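Long-range contact in peptide ABC transporter permease (Staphylococcus hominis, PDB 6EXS), which probably takes up peptides across the bacterial membrane as a POT family transporter, including thioalcohol-conjugated peptides that are precursors of human body odour: residues A[58-72]-A[249-263]. Sequence-based numbering, arbitrary orientation.
Sequences TAMSIMSVYGALIYM and FDLISNTVLVLGVAL. Unlike the reference sequence in segment 249-263: D250 (reference Asn). With OLC ((2R)-2,3-dihydroxypropyl (9Z)-octadec-9-enoate), chain C; OLC ((2R)-2,3-dihydroxypropyl (9Z)-octadec-9-enoate), chain N.
F249 swings CG opposite its own amide nitrogen (chi1 -162°), which carries its ring into the hole formed by T58, S61, I62 and V65. I62, whose CG1 lies anti to the carbonyl carbon (chi1 -69°), lays that methylene almost squarely over the ring, CG1 being 3.5 Å from the F249 centroid in a CH-pi contact. S61 OG comes in the plane of the ring at its edge, 3.6 Å from F249 CE2, while its hydrogen bond goes to G449 O. I252 CB backs the other face, offset toward the rim.

One turn beyond S61, V65 fills the hole among F249, I252, S253 and V256: CG1 lies 3.7 Å from F249 CZ and also meets V256 CG2, while CG2 rests against F249 CE2 and S253. V256 answers as a knob among V65, A68, L69 and M72, with CG1 on A68 CB and CG2 toward L69. Beyond it, the extended M72 side chain reaches across and lays CE against the backbone at G260, 3.6 Å from G260 N; M72 CG rests on L263 CD1.

The two helices thus mesh knobs-into-holes, their axes crossing at 43° and approaching to 10.2 Å, held by apolar contact. Monoolein molecules lie along one flank, touching I252 at one end and L69, L259 and M72 at the other. Helix 249-273 is the second helix of the extra hairpin that bacterial POT transporters carry between the two six-helix halves of the MFS fold, and here it packs against helix 56-72 of the N-terminal half. Helix 56-72 also packs on helices 16-44, 110-137 and 430-451, and helix 249-273 takes a further side.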
loop_
_atom_site.group_PDB
_atom_site.type_symbol
_atom_site.label_atom_id
_atom_site.label_comp_id
_atom_site.label_asym_id
_atom_site.label_seq_id
_atom_site.Cartn_x
_atom_site.Cartn_y
_atom_site.Cartn_z
ATOM N N THR A 58 -1.115 -17.112 -11.228
ATOM C CA THR A 58 -1.370 -17.328 -9.795
ATOM C C THR A 58 -0.412 -16.493 -8.938
ATOM O O THR A 58 -0.864 -15.886 -7.972
ATOM C CB THR A 58 -1.376 -18.816 -9.450
ATOM O OG1 THR A 58 -2.289 -19.465 -10.328
ATOM C CG2 THR A 58 -1.789 -19.085 -8.010
ATOM N N ALA A 59 0.884 -16.427 -9.317
ATOM C CA ALA A 59 1.914 -15.635 -8.631
ATOM C C ALA A 59 1.565 -14.129 -8.668
ATOM O O ALA A 59 1.805 -13.414 -7.693
ATOM C CB ALA A 59 3.274 -15.875 -9.283
ATOM N N MET A 60 0.997 -13.667 -9.808
ATOM C CA MET A 60 0.556 -12.298 -10.065
ATOM C C MET A 60 -0.656 -11.972 -9.187
ATOM O O MET A 60 -0.673 -10.939 -8.530
ATOM C CB MET A 60 0.214 -12.116 -11.560
ATOM C CG MET A 60 1.432 -12.094 -12.486
ATOM S SD MET A 60 1.108 -11.299 -14.090
ATOM C CE MET A 60 0.198 -12.549 -14.916
ATOM N N SER A 61 -1.647 -12.875 -9.156
ATOM C CA SER A 61 -2.857 -12.777 -8.329
ATOM C C SER A 61 -2.510 -12.659 -6.827
ATOM O O SER A 61 -3.021 -11.744 -6.171
ATOM C CB SER A 61 -3.776 -13.971 -8.579
ATOM O OG SER A 61 -4.927 -13.876 -7.758
ATOM N N ILE A 62 -1.602 -13.548 -6.308
ATOM C CA ILE A 62 -1.113 -13.554 -4.916
ATOM C C ILE A 62 -0.567 -12.164 -4.497
ATOM O O ILE A 62 -0.955 -11.661 -3.446
ATOM C CB ILE A 62 -0.097 -14.712 -4.662
ATOM C CG1 ILE A 62 -0.809 -16.094 -4.709
ATOM C CG2 ILE A 62 0.663 -14.521 -3.328
ATOM C CD1 ILE A 62 0.070 -17.329 -5.015
ATOM N N MET A 63 0.293 -11.543 -5.338
ATOM C CA MET A 63 0.881 -10.212 -5.107
ATOM C C MET A 63 -0.176 -9.127 -4.792
ATOM O O MET A 63 -0.023 -8.379 -3.818
ATOM C CB MET A 63 1.766 -9.782 -6.294
ATOM C CG MET A 63 3.064 -10.561 -6.396
ATOM S SD MET A 63 4.222 -10.311 -5.017
ATOM C CE MET A 63 4.965 -8.760 -5.496
ATOM N N SER A 64 -1.269 -9.097 -5.592
ATOM C CA SER A 64 -2.368 -8.145 -5.470
ATOM C C SER A 64 -3.259 -8.421 -4.267
ATOM O O SER A 64 -3.570 -7.498 -3.525
ATOM C CB SER A 64 -3.181 -8.114 -6.756
ATOM O OG SER A 64 -2.428 -7.478 -7.771
ATOM N N VAL A 65 -3.652 -9.694 -4.063
ATOM C CA VAL A 65 -4.496 -10.134 -2.945
ATOM C C VAL A 65 -3.765 -9.870 -1.617
ATOM O O VAL A 65 -4.370 -9.358 -0.668
ATOM C CB VAL A 65 -4.972 -11.603 -3.136
ATOM C CG1 VAL A 65 -5.652 -12.156 -1.883
ATOM C CG2 VAL A 65 -5.897 -11.722 -4.345
ATOM N N TYR A 66 -2.451 -10.143 -1.591
ATOM C CA TYR A 66 -1.564 -9.905 -0.455
ATOM C C TYR A 66 -1.556 -8.395 -0.113
ATOM O O TYR A 66 -1.767 -8.041 1.047
ATOM C CB TYR A 66 -0.161 -10.427 -0.815
ATOM C CG TYR A 66 0.884 -10.461 0.279
ATOM C CD1 TYR A 66 0.535 -10.289 1.620
ATOM C CD2 TYR A 66 2.224 -10.671 -0.023
ATOM C CE1 TYR A 66 1.500 -10.312 2.625
ATOM C CE2 TYR A 66 3.193 -10.707 0.976
ATOM C CZ TYR A 66 2.826 -10.532 2.295
ATOM O OH TYR A 66 3.791 -10.607 3.263
ATOM N N GLY A 67 -1.367 -7.543 -1.129
ATOM C CA GLY A 67 -1.369 -6.086 -1.017
ATOM C C GLY A 67 -2.704 -5.551 -0.534
ATOM O O GLY A 67 -2.740 -4.690 0.344
ATOM N N ALA A 68 -3.823 -6.096 -1.076
ATOM C CA ALA A 68 -5.196 -5.747 -0.691
ATOM C C ALA A 68 -5.451 -6.105 0.776
ATOM O O ALA A 68 -6.080 -5.317 1.488
ATOM C CB ALA A 68 -6.193 -6.480 -1.583
ATOM N N LEU A 69 -4.941 -7.276 1.238
ATOM C CA LEU A 69 -5.149 -7.733 2.615
ATOM C C LEU A 69 -4.386 -6.918 3.631
ATOM O O LEU A 69 -4.924 -6.674 4.701
ATOM C CB LEU A 69 -4.894 -9.233 2.794
ATOM C CG LEU A 69 -5.993 -10.146 2.223
ATOM C CD1 LEU A 69 -5.494 -11.549 2.039
ATOM C CD2 LEU A 69 -7.246 -10.143 3.093
ATOM N N ILE A 70 -3.174 -6.445 3.288
ATOM C CA ILE A 70 -2.372 -5.585 4.166
ATOM C C ILE A 70 -3.126 -4.287 4.503
ATOM O O ILE A 70 -3.197 -3.919 5.674
ATOM C CB ILE A 70 -0.944 -5.341 3.588
ATOM C CG1 ILE A 70 -0.048 -6.554 3.876
ATOM C CG2 ILE A 70 -0.316 -4.033 4.137
ATOM C CD1 ILE A 70 1.001 -6.747 2.946
ATOM N N TYR A 71 -3.732 -3.647 3.481
ATOM C CA TYR A 71 -4.500 -2.407 3.593
ATOM C C TYR A 71 -5.866 -2.622 4.255
ATOM O O TYR A 71 -6.288 -1.763 5.029
ATOM C CB TYR A 71 -4.602 -1.704 2.221
ATOM C CG TYR A 71 -3.282 -1.091 1.789
ATOM C CD1 TYR A 71 -2.292 -1.869 1.198
ATOM C CD2 TYR A 71 -2.993 0.245 2.044
ATOM C CE1 TYR A 71 -1.045 -1.337 0.873
ATOM C CE2 TYR A 71 -1.752 0.795 1.712
ATOM C CZ TYR A 71 -0.780 -0.002 1.123
ATOM O OH TYR A 71 0.449 0.515 0.776
ATOM N N MET A 72 -6.536 -3.782 3.989
ATOM C CA MET A 72 -7.838 -4.153 4.588
ATOM C C MET A 72 -7.722 -4.424 6.086
ATOM O O MET A 72 -8.609 -4.037 6.841
ATOM C CB MET A 72 -8.429 -5.397 3.906
ATOM C CG MET A 72 -9.423 -5.096 2.815
ATOM S SD MET A 72 -9.743 -6.568 1.818
ATOM C CE MET A 72 -10.228 -5.820 0.308
ATOM N N PHE A 249 -6.127 -20.944 -4.768
ATOM C CA PHE A 249 -5.997 -19.515 -4.474
ATOM C C PHE A 249 -7.257 -18.721 -4.861
ATOM O O PHE A 249 -7.508 -17.675 -4.270
ATOM C CB PHE A 249 -4.716 -18.894 -5.069
ATOM C CG PHE A 249 -4.400 -17.574 -4.407
ATOM C CD1 PHE A 249 -3.944 -17.529 -3.092
ATOM C CD2 PHE A 249 -4.644 -16.374 -5.064
ATOM C CE1 PHE A 249 -3.717 -16.311 -2.459
ATOM C CE2 PHE A 249 -4.411 -15.153 -4.427
ATOM C CZ PHE A 249 -3.942 -15.132 -3.134
ATOM N N ASP A 250 -8.071 -19.249 -5.806
ATOM C CA ASP A 250 -9.343 -18.664 -6.241
ATOM C C ASP A 250 -10.296 -18.486 -5.058
ATOM O O ASP A 250 -11.053 -17.520 -5.057
ATOM C CB ASP A 250 -10.009 -19.513 -7.336
ATOM C CG ASP A 250 -9.316 -19.509 -8.685
ATOM O OD1 ASP A 250 -8.472 -18.615 -8.919
ATOM O OD2 ASP A 250 -9.647 -20.377 -9.522
ATOM N N LEU A 251 -10.228 -19.384 -4.033
ATOM C CA LEU A 251 -11.031 -19.271 -2.812
ATOM C C LEU A 251 -10.690 -17.944 -2.129
ATOM O O LEU A 251 -11.604 -17.217 -1.732
ATOM C CB LEU A 251 -10.778 -20.451 -1.848
ATOM C CG LEU A 251 -11.621 -20.453 -0.553
ATOM C CD1 LEU A 251 -12.798 -21.409 -0.651
ATOM C CD2 LEU A 251 -10.769 -20.789 0.660
ATOM N N ILE A 252 -9.381 -17.618 -2.035
ATOM C CA ILE A 252 -8.873 -16.390 -1.425
ATOM C C ILE A 252 -9.175 -15.189 -2.324
ATOM O O ILE A 252 -9.802 -14.245 -1.860
ATOM C CB ILE A 252 -7.354 -16.478 -1.052
ATOM C CG1 ILE A 252 -6.946 -17.871 -0.473
ATOM C CG2 ILE A 252 -6.919 -15.324 -0.127
ATOM C CD1 ILE A 252 -7.583 -18.330 0.884
ATOM N N SER A 253 -8.749 -15.234 -3.602
ATOM C CA SER A 253 -8.913 -14.144 -4.570
ATOM C C SER A 253 -10.373 -13.726 -4.784
ATOM O O SER A 253 -10.628 -12.528 -4.915
ATOM C CB SER A 253 -8.216 -14.456 -5.894
ATOM O OG SER A 253 -8.972 -15.329 -6.716
ATOM N N ASN A 254 -11.323 -14.683 -4.775
ATOM C CA ASN A 254 -12.756 -14.376 -4.914
ATOM C C ASN A 254 -13.316 -13.729 -3.647
ATOM O O ASN A 254 -14.083 -12.773 -3.751
ATOM C CB ASN A 254 -13.567 -15.606 -5.294
ATOM C CG ASN A 254 -13.276 -16.130 -6.676
ATOM O OD1 ASN A 254 -12.939 -15.383 -7.603
ATOM N ND2 ASN A 254 -13.413 -17.435 -6.840
ATOM N N THR A 255 -12.906 -14.228 -2.457
ATOM C CA THR A 255 -13.316 -13.695 -1.149
ATOM C C THR A 255 -12.884 -12.225 -1.019
ATOM O O THR A 255 -13.703 -11.373 -0.674
ATOM C CB THR A 255 -12.757 -14.583 -0.014
ATOM O OG1 THR A 255 -13.320 -15.889 -0.118
ATOM C CG2 THR A 255 -13.029 -14.015 1.377
ATOM N N VAL A 256 -11.604 -11.945 -1.331
ATOM C CA VAL A 256 -10.975 -10.625 -1.274
ATOM C C VAL A 256 -11.565 -9.709 -2.374
ATOM O O VAL A 256 -11.662 -8.504 -2.165
ATOM C CB VAL A 256 -9.420 -10.755 -1.278
ATOM C CG1 VAL A 256 -8.719 -9.394 -1.311
ATOM C CG2 VAL A 256 -8.945 -11.562 -0.069
ATOM N N LEU A 257 -12.038 -10.289 -3.503
ATOM C CA LEU A 257 -12.715 -9.527 -4.561
ATOM C C LEU A 257 -14.047 -9.024 -3.987
ATOM O O LEU A 257 -14.359 -7.840 -4.124
ATOM C CB LEU A 257 -12.951 -10.378 -5.835
ATOM C CG LEU A 257 -13.849 -9.776 -6.936
ATOM C CD1 LEU A 257 -13.293 -8.472 -7.471
ATOM C CD2 LEU A 257 -14.043 -10.747 -8.072
ATOM N N VAL A 258 -14.795 -9.918 -3.302
ATOM C CA VAL A 258 -16.069 -9.596 -2.654
ATOM C C VAL A 258 -15.845 -8.473 -1.630
ATOM O O VAL A 258 -16.527 -7.446 -1.705
ATOM C CB VAL A 258 -16.763 -10.855 -2.060
ATOM C CG1 VAL A 258 -17.893 -10.480 -1.112
ATOM C CG2 VAL A 258 -17.286 -11.763 -3.168
ATOM N N LEU A 259 -14.829 -8.638 -0.743
ATOM C CA LEU A 259 -14.446 -7.660 0.281
ATOM C C LEU A 259 -14.066 -6.293 -0.290
ATOM O O LEU A 259 -14.485 -5.274 0.249
ATOM C CB LEU A 259 -13.327 -8.205 1.181
ATOM C CG LEU A 259 -13.751 -9.159 2.294
ATOM C CD1 LEU A 259 -12.548 -9.782 2.947
ATOM C CD2 LEU A 259 -14.581 -8.451 3.340
ATOM N N GLY A 260 -13.328 -6.286 -1.393
ATOM C CA GLY A 260 -12.929 -5.060 -2.074
ATOM C C GLY A 260 -14.069 -4.279 -2.693
ATOM O O GLY A 260 -13.920 -3.087 -2.956
ATOM N N VAL A 261 -15.209 -4.936 -2.935
ATOM C CA VAL A 261 -16.395 -4.312 -3.516
ATOM C C VAL A 261 -17.355 -3.908 -2.385
ATOM O O VAL A 261 -17.869 -2.792 -2.399
ATOM C CB VAL A 261 -17.071 -5.236 -4.585
ATOM C CG1 VAL A 261 -18.400 -4.662 -5.075
ATOM C CG2 VAL A 261 -16.142 -5.487 -5.770
ATOM N N ALA A 262 -17.581 -4.817 -1.412
ATOM C CA ALA A 262 -18.513 -4.634 -0.297
ATOM C C ALA A 262 -18.127 -3.528 0.686
ATOM O O ALA A 262 -18.967 -2.667 0.972
ATOM C CB ALA A 262 -18.726 -5.949 0.439
ATOM N N LEU A 263 -16.879 -3.562 1.221
ATOM C CA LEU A 263 -16.385 -2.592 2.207
ATOM C C LEU A 263 -16.598 -1.134 1.766
ATOM O O LEU A 263 -17.202 -0.411 2.553
ATOM C CB LEU A 263 -14.928 -2.849 2.640
ATOM C CG LEU A 263 -14.641 -4.176 3.353
ATOM C CD1 LEU A 263 -13.168 -4.474 3.345
ATOM C CD2 LEU A 263 -15.198 -4.199 4.766
HETATM C C10 OLC C . -6.849 -8.515 11.786
HETATM C C9 OLC C . -7.294 -9.413 10.915
HETATM C C11 OLC C . -5.771 -7.487 11.587
HETATM C C8 OLC C . -6.833 -9.633 9.503
HETATM C C24 OLC C . -15.927 -4.634 8.791
HETATM C C12 OLC C . -5.267 -6.893 12.894
HETATM C C7 OLC C . -7.984 -9.863 8.524
HETATM C C6 OLC C . -7.758 -9.213 7.167
HETATM C C5 OLC C . -8.996 -9.084 6.289
HETATM C C4 OLC C . -10.096 -8.186 6.834
HETATM C C3 OLC C . -11.019 -7.650 5.752
HETATM C C2 OLC C . -12.401 -7.236 6.252
HETATM C C21 OLC C . -13.590 -5.462 9.278
HETATM C C1 OLC C . -12.415 -6.156 7.297
HETATM C C22 OLC C . -14.478 -4.265 9.018
HETATM O O19 OLC C . -11.567 -5.313 7.427
HETATM O O25 OLC C . -16.738 -3.466 8.725
HETATM O O23 OLC C . -14.391 -3.402 10.149
HETATM O O20 OLC C . -13.514 -6.248 8.063
HETATM C C24 OLC N . -0.755 -22.249 -4.754
HETATM C C5 OLC N . -4.424 -20.646 3.119
HETATM C C4 OLC N . -4.363 -20.288 1.641
HETATM C C3 OLC N . -4.088 -21.480 0.739
HETATM C C2 OLC N . -4.024 -21.126 -0.744
HETATM C C21 OLC N . -3.001 -22.917 -3.825
HETATM C C1 OLC N . -3.717 -22.305 -1.625
HETATM C C22 OLC N . -1.537 -23.275 -3.967
HETATM O O19 OLC N . -3.947 -23.452 -1.337
HETATM O O25 OLC N . -1.000 -22.392 -6.145
HETATM O O23 OLC N . -0.934 -23.480 -2.688
HETATM O O20 OLC N . -3.152 -21.921 -2.783
#